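Local atomic coordinates of predicted component of a thermophile-specific DNA repair system, contains a RAMP domain (Methanopyrus kandleri, PDB entry 4N0L), a protein that binds RNA as the Csm3 subunit of a type III-A CRISPR antiviral system, with an RRM-like RAMP fold and a bound zinc ion. Residues R59-L64 / K250-Q255; H86-V91 / P116-F121; A170-R175 / V228-E233. All blocks are in the same frame, centred on the assembly; numbering follows the deposited sequence.

Interaction 1 (R59-L64 / K250-Q255); sequences RALFEL and KLVEDQ
In the RRM-like RAMP fold of Csm3, helices 51-69 and 238-255 meet through Leu61 and Leu251, whose CB atoms lie 4.0 Å apart. The segments 59-64 and 250-255 run nearly perpendicular, their N-to-C directions 101° apart and their axes 9.2 Å apart at closest, a spacing filled by a small apolar patch. Leu61 lies at its centre. Its CG stands anti to the carbonyl carbon (chi1 -61°), and from there the two methyls divide: CD1 rests on the backbone of the other helix, 3.7 Å from Val252 CA, with Val252 CG2 beside it, while CD2 touches Gln255 NE2 at 3.7 Å, the two side chains passing one another in opposite senses. Leu251 answers with CD1, which reaches the Leu61 backbone O at 3.6 Å and also packs on Phe62 CA. The direct contacts are all van der Waals; a polar link between the two segments is a water that donates to Leu61 O at 3.0 Å and to Gln255 OE1 at 3.1 Å, joining a helix carbonyl to the last turn of the partner helix. Away from the interface, Arg59 and Glu63 form a salt bridge within their helix and both bond to the backbone of His86. Phe62 packs on Val117 of helix 116-121 and on the ring of Tyr244, Leu64 touches Phe78 of helix 74-78, and Val252 lies against Val268 and Phe270 of strand 268-278.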
loop_
_atom_site.group_PDB
_atom_site.type_symbol
_atom_site.label_atom_id
_atom_site.label_comp_id
_atom_site.label_asym_id
_atom_site.label_seq_id
_atom_site.Cartn_x
_atom_site.Cartn_y
_atom_site.Cartn_z
ATOM N N ARG A 59 2.663 4.217 0.319
ATOM C CA ARG A 59 4.008 4.117 0.875
ATOM C C ARG A 59 4.507 5.455 1.410
ATOM O O ARG A 59 5.054 5.531 2.513
ATOM C CB ARG A 59 4.988 3.595 -0.175
ATOM C CG ARG A 59 6.361 3.264 0.391
ATOM C CD ARG A 59 7.353 2.929 -0.713
ATOM N NE ARG A 59 8.532 2.233 -0.206
ATOM C CZ ARG A 59 9.474 2.790 0.552
ATOM N NH1 ARG A 59 10.504 2.064 0.963
ATOM N NH2 ARG A 59 9.396 4.071 0.890
ATOM N N ALA A 60 4.330 6.503 0.611
ATOM C CA ALA A 60 4.785 7.843 0.966
ATOM C C ALA A 60 4.131 8.349 2.251
ATOM O O ALA A 60 4.768 9.031 3.054
ATOM C CB ALA A 60 4.520 8.808 -0.178
ATOM N N LEU A 61 2.857 8.019 2.439
ATOM C CA LEU A 61 2.123 8.461 3.621
ATOM C C LEU A 61 2.420 7.595 4.843
ATOM O O LEU A 61 2.553 8.107 5.956
ATOM C CB LEU A 61 0.619 8.471 3.344
ATOM C CG LEU A 61 0.157 9.400 2.223
ATOM C CD1 LEU A 61 -1.335 9.258 1.988
ATOM C CD2 LEU A 61 0.520 10.840 2.550
ATOM N N PHE A 62 2.518 6.285 4.636
ATOM C CA PHE A 62 2.827 5.373 5.733
ATOM C C PHE A 62 4.205 5.625 6.333
ATOM O O PHE A 62 4.368 5.593 7.551
ATOM C CB PHE A 62 2.736 3.915 5.285
ATOM C CG PHE A 62 3.105 2.938 6.364
ATOM C CD1 PHE A 62 2.274 2.749 7.457
ATOM C CD2 PHE A 62 4.296 2.225 6.301
ATOM C CE1 PHE A 62 2.614 1.856 8.460
ATOM C CE2 PHE A 62 4.641 1.331 7.301
ATOM C CZ PHE A 62 3.800 1.149 8.382
ATOM N N GLU A 63 5.199 5.849 5.479
ATOM C CA GLU A 63 6.563 6.033 5.964
ATOM C C GLU A 63 6.658 7.285 6.835
ATOM O O GLU A 63 7.351 7.284 7.851
ATOM C CB GLU A 63 7.563 6.086 4.797
ATOM C CG GLU A 63 7.556 7.358 3.961
ATOM C CD GLU A 63 8.543 7.291 2.807
ATOM O OE1 GLU A 63 9.410 6.393 2.818
ATOM O OE2 GLU A 63 8.463 8.140 1.895
ATOM N N LEU A 64 5.932 8.334 6.454
ATOM C CA LEU A 64 5.863 9.556 7.251
ATOM C C LEU A 64 5.172 9.312 8.585
ATOM O O LEU A 64 5.639 9.766 9.629
ATOM C CB LEU A 64 5.134 10.660 6.485
ATOM C CG LEU A 64 5.906 11.308 5.338
ATOM C CD1 LEU A 64 5.043 12.348 4.641
ATOM C CD2 LEU A 64 7.201 11.928 5.849
ATOM N N LYS A 250 -5.935 3.895 5.268
ATOM C CA LYS A 250 -6.605 4.870 6.123
ATOM C C LYS A 250 -5.981 6.254 5.948
ATOM O O LYS A 250 -6.687 7.266 5.911
ATOM C CB LYS A 250 -6.535 4.422 7.586
ATOM C CG LYS A 250 -6.749 5.521 8.616
ATOM C CD LYS A 250 -8.171 6.043 8.600
ATOM C CE LYS A 250 -8.417 6.979 9.772
ATOM N NZ LYS A 250 -9.753 7.626 9.690
ATOM N N LEU A 251 -4.655 6.289 5.840
ATOM C CA LEU A 251 -3.926 7.534 5.624
ATOM C C LEU A 251 -4.260 8.154 4.272
ATOM O O LEU A 251 -4.377 9.374 4.151
ATOM C CB LEU A 251 -2.422 7.296 5.729
ATOM C CG LEU A 251 -1.904 6.950 7.125
ATOM C CD1 LEU A 251 -0.473 6.457 7.048
ATOM C CD2 LEU A 251 -2.015 8.153 8.050
ATOM N N VAL A 252 -4.393 7.307 3.255
ATOM C CA VAL A 252 -4.772 7.763 1.922
ATOM C C VAL A 252 -6.186 8.352 1.950
ATOM O O VAL A 252 -6.467 9.348 1.281
ATOM C CB VAL A 252 -4.685 6.619 0.890
ATOM C CG1 VAL A 252 -5.194 7.081 -0.465
ATOM C CG2 VAL A 252 -3.249 6.139 0.763
ATOM N N GLU A 253 -7.071 7.735 2.727
ATOM C CA GLU A 253 -8.418 8.270 2.931
ATOM C C GLU A 253 -8.370 9.665 3.555
ATOM O O GLU A 253 -9.043 10.583 3.090
ATOM C CB GLU A 253 -9.257 7.331 3.809
ATOM C CG GLU A 253 -9.574 5.986 3.155
ATOM C CD GLU A 253 -10.461 5.094 4.015
ATOM O OE1 GLU A 253 -10.468 5.266 5.251
ATOM O OE2 GLU A 253 -11.142 4.209 3.452
ATOM N N ASP A 254 -7.560 9.820 4.598
ATOM C CA ASP A 254 -7.479 11.080 5.337
ATOM C C ASP A 254 -6.768 12.197 4.575
ATOM O O ASP A 254 -7.053 13.375 4.785
ATOM C CB ASP A 254 -6.762 10.869 6.675
ATOM C CG ASP A 254 -7.579 10.059 7.660
ATOM O OD1 ASP A 254 -6.993 9.580 8.654
ATOM O OD2 ASP A 254 -8.798 9.890 7.443
ATOM N N GLN A 255 -5.834 11.833 3.701
ATOM C CA GLN A 255 -4.978 12.835 3.075
ATOM C C GLN A 255 -5.090 12.889 1.548
ATOM O O GLN A 255 -4.500 13.763 0.917
ATOM C CB GLN A 255 -3.521 12.590 3.483
ATOM C CG GLN A 255 -3.219 12.967 4.931
ATOM C CD GLN A 255 -1.833 12.534 5.379
ATOM O OE1 GLN A 255 -1.679 11.543 6.093
ATOM N NE2 GLN A 255 -0.816 13.285 4.966
HETATM O O HOH W 1 1.194 10.639 6.798
#

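Interaction 2 (H86-V91 / P116-F121). With ZN (zinc ion), chain C.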
loop_
_atom_site.group_PDB
_atom_site.type_symbol
_atom_site.label_atom_id
_atom_site.label_comp_id
_atom_site.label_asym_id
_atom_site.label_seq_id
_atom_site.Cartn_x
_atom_site.Cartn_y
_atom_site.Cartn_z
ATOM N N HIS A 86 12.170 6.667 2.211
ATOM C CA HIS A 86 12.980 5.868 3.120
ATOM C C HIS A 86 13.185 4.489 2.522
ATOM O O HIS A 86 12.221 3.818 2.151
ATOM C CB HIS A 86 12.330 5.747 4.501
ATOM C CG HIS A 86 12.793 4.554 5.287
ATOM N ND1 HIS A 86 13.799 4.627 6.225
ATOM C CD2 HIS A 86 12.377 3.263 5.281
ATOM C CE1 HIS A 86 13.991 3.431 6.758
ATOM N NE2 HIS A 86 13.140 2.588 6.202
ATOM N N GLU A 87 14.441 4.074 2.411
ATOM C CA GLU A 87 14.750 2.726 1.962
ATOM C C GLU A 87 15.870 2.124 2.799
ATOM O O GLU A 87 16.954 2.698 2.902
ATOM C CB GLU A 87 15.134 2.727 0.481
ATOM C CG GLU A 87 13.977 3.013 -0.458
ATOM C CD GLU A 87 14.415 3.115 -1.903
ATOM O OE1 GLU A 87 15.117 4.088 -2.246
ATOM O OE2 GLU A 87 14.056 2.220 -2.697
ATOM N N CYS A 88 15.601 0.971 3.403
ATOM C CA CYS A 88 16.620 0.255 4.161
ATOM C C CYS A 88 16.587 -1.220 3.789
ATOM O O CYS A 88 15.666 -1.675 3.107
ATOM C CB CYS A 88 16.417 0.429 5.666
ATOM S SG CYS A 88 15.085 -0.573 6.362
ATOM N N GLY A 89 17.585 -1.970 4.244
ATOM C CA GLY A 89 17.674 -3.377 3.909
ATOM C C GLY A 89 17.232 -4.283 5.040
ATOM O O GLY A 89 17.304 -5.504 4.925
ATOM N N PHE A 90 16.763 -3.690 6.133
ATOM C CA PHE A 90 16.272 -4.469 7.265
ATOM C C PHE A 90 14.893 -5.040 6.943
ATOM O O PHE A 90 13.901 -4.696 7.592
ATOM C CB PHE A 90 16.204 -3.607 8.527
ATOM C CG PHE A 90 17.544 -3.148 9.027
ATOM C CD1 PHE A 90 18.325 -3.974 9.821
ATOM C CD2 PHE A 90 18.021 -1.885 8.709
ATOM C CE1 PHE A 90 19.560 -3.550 10.285
ATOM C CE2 PHE A 90 19.257 -1.455 9.170
ATOM C CZ PHE A 90 20.026 -2.288 9.959
ATOM N N VAL A 91 14.836 -5.923 5.949
ATOM C CA VAL A 91 13.562 -6.374 5.400
ATOM C C VAL A 91 13.194 -7.793 5.828
ATOM O O VAL A 91 12.052 -8.223 5.663
ATOM C CB VAL A 91 13.581 -6.313 3.863
ATOM C CG1 VAL A 91 13.616 -4.867 3.397
ATOM C CG2 VAL A 91 14.774 -7.078 3.317
ATOM N N PRO A 116 8.814 -2.254 8.728
ATOM C CA PRO A 116 7.466 -2.382 8.160
ATOM C C PRO A 116 7.335 -1.690 6.807
ATOM O O PRO A 116 6.731 -2.249 5.892
ATOM C CB PRO A 116 6.578 -1.701 9.204
ATOM C CG PRO A 116 7.357 -1.768 10.467
ATOM C CD PRO A 116 8.790 -1.634 10.063
ATOM N N VAL A 117 7.881 -0.484 6.696
ATOM C CA VAL A 117 7.841 0.271 5.448
ATOM C C VAL A 117 8.426 -0.513 4.279
ATOM O O VAL A 117 7.758 -0.748 3.273
ATOM C CB VAL A 117 8.605 1.602 5.569
ATOM C CG1 VAL A 117 8.618 2.331 4.229
ATOM C CG2 VAL A 117 7.987 2.474 6.651
ATOM N N CYS A 118 9.680 -0.922 4.427
ATOM C CA CYS A 118 10.419 -1.555 3.341
ATOM C C CYS A 118 10.000 -3.008 3.088
ATOM O O CYS A 118 9.975 -3.452 1.941
ATOM C CB CYS A 118 11.923 -1.468 3.617
ATOM S SG CYS A 118 12.582 0.230 3.566
ATOM N N ARG A 119 9.677 -3.751 4.143
ATOM C CA ARG A 119 9.299 -5.155 3.971
ATOM C C ARG A 119 7.939 -5.295 3.271
ATOM O O ARG A 119 7.691 -6.278 2.570
ATOM C CB ARG A 119 9.282 -5.883 5.323
ATOM C CG ARG A 119 7.991 -5.722 6.115
ATOM C CD ARG A 119 8.167 -6.082 7.583
ATOM N NE ARG A 119 6.892 -6.044 8.293
ATOM C CZ ARG A 119 6.765 -5.858 9.604
ATOM N NH1 ARG A 119 7.841 -5.695 10.363
ATOM N NH2 ARG A 119 5.556 -5.835 10.153
ATOM N N ILE A 120 7.070 -4.303 3.455
ATOM C CA ILE A 120 5.739 -4.311 2.848
ATOM C C ILE A 120 5.732 -3.660 1.466
ATOM O O ILE A 120 5.219 -4.228 0.501
ATOM C CB ILE A 120 4.704 -3.587 3.744
ATOM C CG1 ILE A 120 4.470 -4.368 5.039
ATOM C CG2 ILE A 120 3.386 -3.400 3.005
ATOM C CD1 ILE A 120 3.686 -3.595 6.076
ATOM N N PHE A 121 6.283 -2.454 1.382
ATOM C CA PHE A 121 6.200 -1.664 0.159
ATOM C C PHE A 121 7.478 -1.741 -0.683
ATOM O O PHE A 121 7.632 -1.012 -1.664
ATOM C CB PHE A 121 5.877 -0.210 0.504
ATOM C CG PHE A 121 4.531 -0.027 1.158
ATOM C CD1 PHE A 121 3.372 0.025 0.400
ATOM C CD2 PHE A 121 4.428 0.099 2.535
ATOM C CE1 PHE A 121 2.133 0.192 1.004
ATOM C CE2 PHE A 121 3.194 0.269 3.145
ATOM C CZ PHE A 121 2.045 0.314 2.379
HETATM ZN ZN ZN C . 13.019 0.581 5.828
#
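The irregular loop 86-91 runs past the short helix 116-121, their backbones coming nearest at Val91 and Arg119, with 4.7 Å between the CA atoms. Cys118 faces the loop, its SG anti to its own carbonyl carbon (chi1 -67°), and this sulfur has two roles. It binds the zinc ion at 2.3 Å, and it accepts a nearly straight hydrogen bond from Cys88 N, the N-to-SG distance being 3.1 Å and the N-H...S angle 163°. Such a bond would be expected to draw some negative charge off the thiolate. Cys88 SG binds the zinc at 2.4 Å and takes a weak bond from Phe90 N; His86 binds it through NE2 at 2.0 Å. Cys115 completes a site of three cysteines and one histidine, in which a CxxC pair, Cys115 just before the helix and Cys118 in its first turn, and the His-x-Cys pair of the loop grip the metal between them. The His86 ring is fixed by further neighbours: ND1 bonds to Phe77 O, the ring stacks on that of Phe77, and Trp109 meets it edge to face. Val117 CG1 lies 4.0 Å from His86 CD2. Farther along the loop, Val91 CG1 packs on Cys118 CB at 3.8 Å, and Val91 O approaches Arg119 CB. The Arg119 chain extends away from the loop, NE pairing with Asp241 on helix 238-255.

Interaction 3 (A170-R175 / V228-E233)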
loop_
_atom_site.group_PDB
_atom_site.type_symbol
_atom_site.label_atom_id
_atom_site.label_comp_id
_atom_site.label_asym_id
_atom_site.label_seq_id
_atom_site.Cartn_x
_atom_site.Cartn_y
_atom_site.Cartn_z
ATOM N N ALA A 170 8.343 -5.778 -2.939
ATOM C CA ALA A 170 7.185 -5.445 -2.113
ATOM C C ALA A 170 6.287 -6.651 -1.873
ATOM O O ALA A 170 6.063 -7.456 -2.778
ATOM C CB ALA A 170 6.384 -4.323 -2.759
ATOM N N ARG A 171 5.783 -6.773 -0.649
ATOM C CA ARG A 171 4.814 -7.810 -0.311
ATOM C C ARG A 171 3.416 -7.481 -0.831
ATOM O O ARG A 171 2.562 -8.362 -0.929
ATOM C CB ARG A 171 4.769 -8.029 1.202
ATOM C CG ARG A 171 5.881 -8.921 1.720
ATOM C CD ARG A 171 5.881 -9.005 3.234
ATOM N NE ARG A 171 7.111 -9.618 3.728
ATOM C CZ ARG A 171 7.413 -9.758 5.014
ATOM N NH1 ARG A 171 6.571 -9.333 5.945
ATOM N NH2 ARG A 171 8.556 -10.327 5.370
ATOM N N VAL A 172 3.178 -6.212 -1.154
ATOM C CA VAL A 172 1.866 -5.801 -1.648
ATOM C C VAL A 172 1.907 -5.354 -3.104
ATOM O O VAL A 172 2.870 -4.735 -3.559
ATOM C CB VAL A 172 1.259 -4.660 -0.794
ATOM C CG1 VAL A 172 0.973 -5.142 0.617
ATOM C CG2 VAL A 172 2.172 -3.440 -0.784
ATOM N N ALA A 173 0.852 -5.696 -3.834
ATOM C CA ALA A 173 0.683 -5.238 -5.203
ATOM C C ALA A 173 -0.741 -4.735 -5.402
ATOM O O ALA A 173 -1.704 -5.406 -5.029
ATOM C CB ALA A 173 1.001 -6.351 -6.186
ATOM N N PHE A 174 -0.864 -3.550 -5.990
ATOM C CA PHE A 174 -2.166 -2.958 -6.256
ATOM C C PHE A 174 -2.551 -3.157 -7.713
ATOM O O PHE A 174 -1.772 -2.854 -8.614
ATOM C CB PHE A 174 -2.169 -1.463 -5.925
ATOM C CG PHE A 174 -2.116 -1.156 -4.454
ATOM C CD1 PHE A 174 -3.231 -0.656 -3.802
ATOM C CD2 PHE A 174 -0.956 -1.363 -3.724
ATOM C CE1 PHE A 174 -3.192 -0.367 -2.452
ATOM C CE2 PHE A 174 -0.912 -1.078 -2.373
ATOM C CZ PHE A 174 -2.031 -0.580 -1.736
ATOM N N ARG A 175 -3.751 -3.672 -7.945
ATOM C CA ARG A 175 -4.258 -3.797 -9.304
ATOM C C ARG A 175 -4.674 -2.423 -9.806
ATOM O O ARG A 175 -5.124 -1.585 -9.020
ATOM C CB ARG A 175 -5.445 -4.759 -9.358
ATOM C CG ARG A 175 -5.792 -5.249 -10.752
ATOM C CD ARG A 175 -6.554 -6.561 -10.694
ATOM N NE ARG A 175 -6.990 -7.002 -12.016
ATOM C CZ ARG A 175 -8.027 -6.485 -12.665
ATOM N NH1 ARG A 175 -8.722 -5.499 -12.117
ATOM N NH2 ARG A 175 -8.362 -6.943 -13.863
ATOM N N VAL A 228 -6.170 -5.694 -4.004
ATOM C CA VAL A 228 -4.840 -5.553 -3.429
ATOM C C VAL A 228 -4.338 -6.924 -2.994
ATOM O O VAL A 228 -4.978 -7.596 -2.187
ATOM C CB VAL A 228 -4.839 -4.590 -2.226
ATOM C CG1 VAL A 228 -3.420 -4.341 -1.741
ATOM C CG2 VAL A 228 -5.513 -3.276 -2.594
ATOM N N VAL A 229 -3.191 -7.336 -3.528
ATOM C CA VAL A 229 -2.650 -8.657 -3.230
ATOM C C VAL A 229 -1.453 -8.565 -2.289
ATOM O O VAL A 229 -0.457 -7.913 -2.598
ATOM C CB VAL A 229 -2.216 -9.401 -4.515
ATOM C CG1 VAL A 229 -1.767 -10.814 -4.178
ATOM C CG2 VAL A 229 -3.349 -9.432 -5.528
ATOM N N TYR A 230 -1.565 -9.217 -1.137
ATOM C CA TYR A 230 -0.468 -9.288 -0.178
ATOM C C TYR A 230 0.167 -10.676 -0.180
ATOM O O TYR A 230 -0.520 -11.680 0.012
ATOM C CB TYR A 230 -0.956 -8.930 1.230
ATOM C CG TYR A 230 0.038 -9.244 2.329
ATOM C CD1 TYR A 230 -0.024 -10.441 3.034
ATOM C CD2 TYR A 230 1.035 -8.338 2.669
ATOM C CE1 TYR A 230 0.882 -10.728 4.041
ATOM C CE2 TYR A 230 1.943 -8.615 3.671
ATOM C CZ TYR A 230 1.862 -9.811 4.354
ATOM O OH TYR A 230 2.768 -10.087 5.353
ATOM N N ARG A 231 1.478 -10.729 -0.389
ATOM C CA ARG A 231 2.192 -12.001 -0.387
ATOM C C ARG A 231 2.658 -12.372 1.017
ATOM O O ARG A 231 3.478 -11.675 1.615
ATOM C CB ARG A 231 3.389 -11.953 -1.338
ATOM C CG ARG A 231 3.026 -11.672 -2.788
ATOM C CD ARG A 231 4.252 -11.696 -3.696
ATOM N NE ARG A 231 5.264 -10.719 -3.297
ATOM C CZ ARG A 231 6.328 -11.004 -2.552
ATOM N NH1 ARG A 231 6.521 -12.243 -2.118
ATOM N NH2 ARG A 231 7.198 -10.054 -2.238
ATOM N N VAL A 232 2.127 -13.471 1.540
ATOM C CA VAL A 232 2.528 -13.954 2.854
ATOM C C VAL A 232 3.927 -14.556 2.768
ATOM O O VAL A 232 4.147 -15.529 2.050
ATOM C CB VAL A 232 1.542 -15.005 3.403
ATOM C CG1 VAL A 232 2.009 -15.516 4.760
ATOM C CG2 VAL A 232 0.138 -14.426 3.490
ATOM N N GLU A 233 4.871 -13.973 3.498
ATOM C CA GLU A 233 6.251 -14.444 3.471
ATOM C C GLU A 233 6.701 -14.872 4.857
ATOM O O GLU A 233 7.432 -15.847 5.010
ATOM C CB GLU A 233 7.187 -13.357 2.942
ATOM C CG GLU A 233 7.167 -13.188 1.436
ATOM C CD GLU A 233 8.025 -12.025 0.973
ATOM O OE1 GLU A 233 8.458 -11.223 1.826
ATOM O OE2 GLU A 233 8.268 -11.914 -0.247
#
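Phe174 and Val228 pack side by side at one end of an antiparallel strand pair, Val228 CG1 standing over the centre of the Phe174 ring in a CH-pi contact 4.0 Å from its centroid. Val172 and Tyr230 occupy the same face, Val172 CG1 meeting the Tyr230 ring at its edge. This is the tight side: Val172 and Phe174 also touch Leu245 and Leu249 of helix 238-255, and Tyr230 OH bonds to Asp241. On the other face, Ala173 and Val229 are a looser, more exposed pair, joined mainly by backbone: Ala173 N to Val229 O and Val229 N to Ala173 O, both 2.9 Å. The next bond, Arg231 N to Arg171 O at 2.7 Å, lies just before strand 172-174 begins. There side chains take over. Arg231 NH2 donates to Ala170 O at 2.9 Å from above the carbonyl plane, while NH1 reaches Glu233 OE2 at 2.6 Å. Arg171 NE makes a salt-bridging hydrogen bond of 2.8 Å to Glu233 OE1, coming from above the carboxylate plane, with the guanidinium turned 82° from it. Arg171 NH1 continues to Asp241 and Glu237, and Lys168 also pairs with Glu233. One carboxylate thus joins two arginines whose like charges it would be expected to screen, and Glu237 and Asp241, just before and near the start of helix 238-255, probably balance Arg171.

From the N terminus, helix 51-69 opens the widest loop, which interaction 1 closes at the end of helix 238-255. Interactions 2 and 3 are both nested inside it, in series: the zinc-bound loop 86-91 closes with helix 116-121 before strand 172-174 begins and pairs with strand 223-231. Their centres lie about 14 to 17 Å apart. Interaction 2 touches both others: Arg59 CG packs against Phe121 CB, and Ile120 O probably bonds to Val172 N. Interactions 1 and 3 do not touch, but helix 238-255 follows strand 223-231 directly. Together they tie the zinc site and the two helices to the edge of the RRM-like sheet.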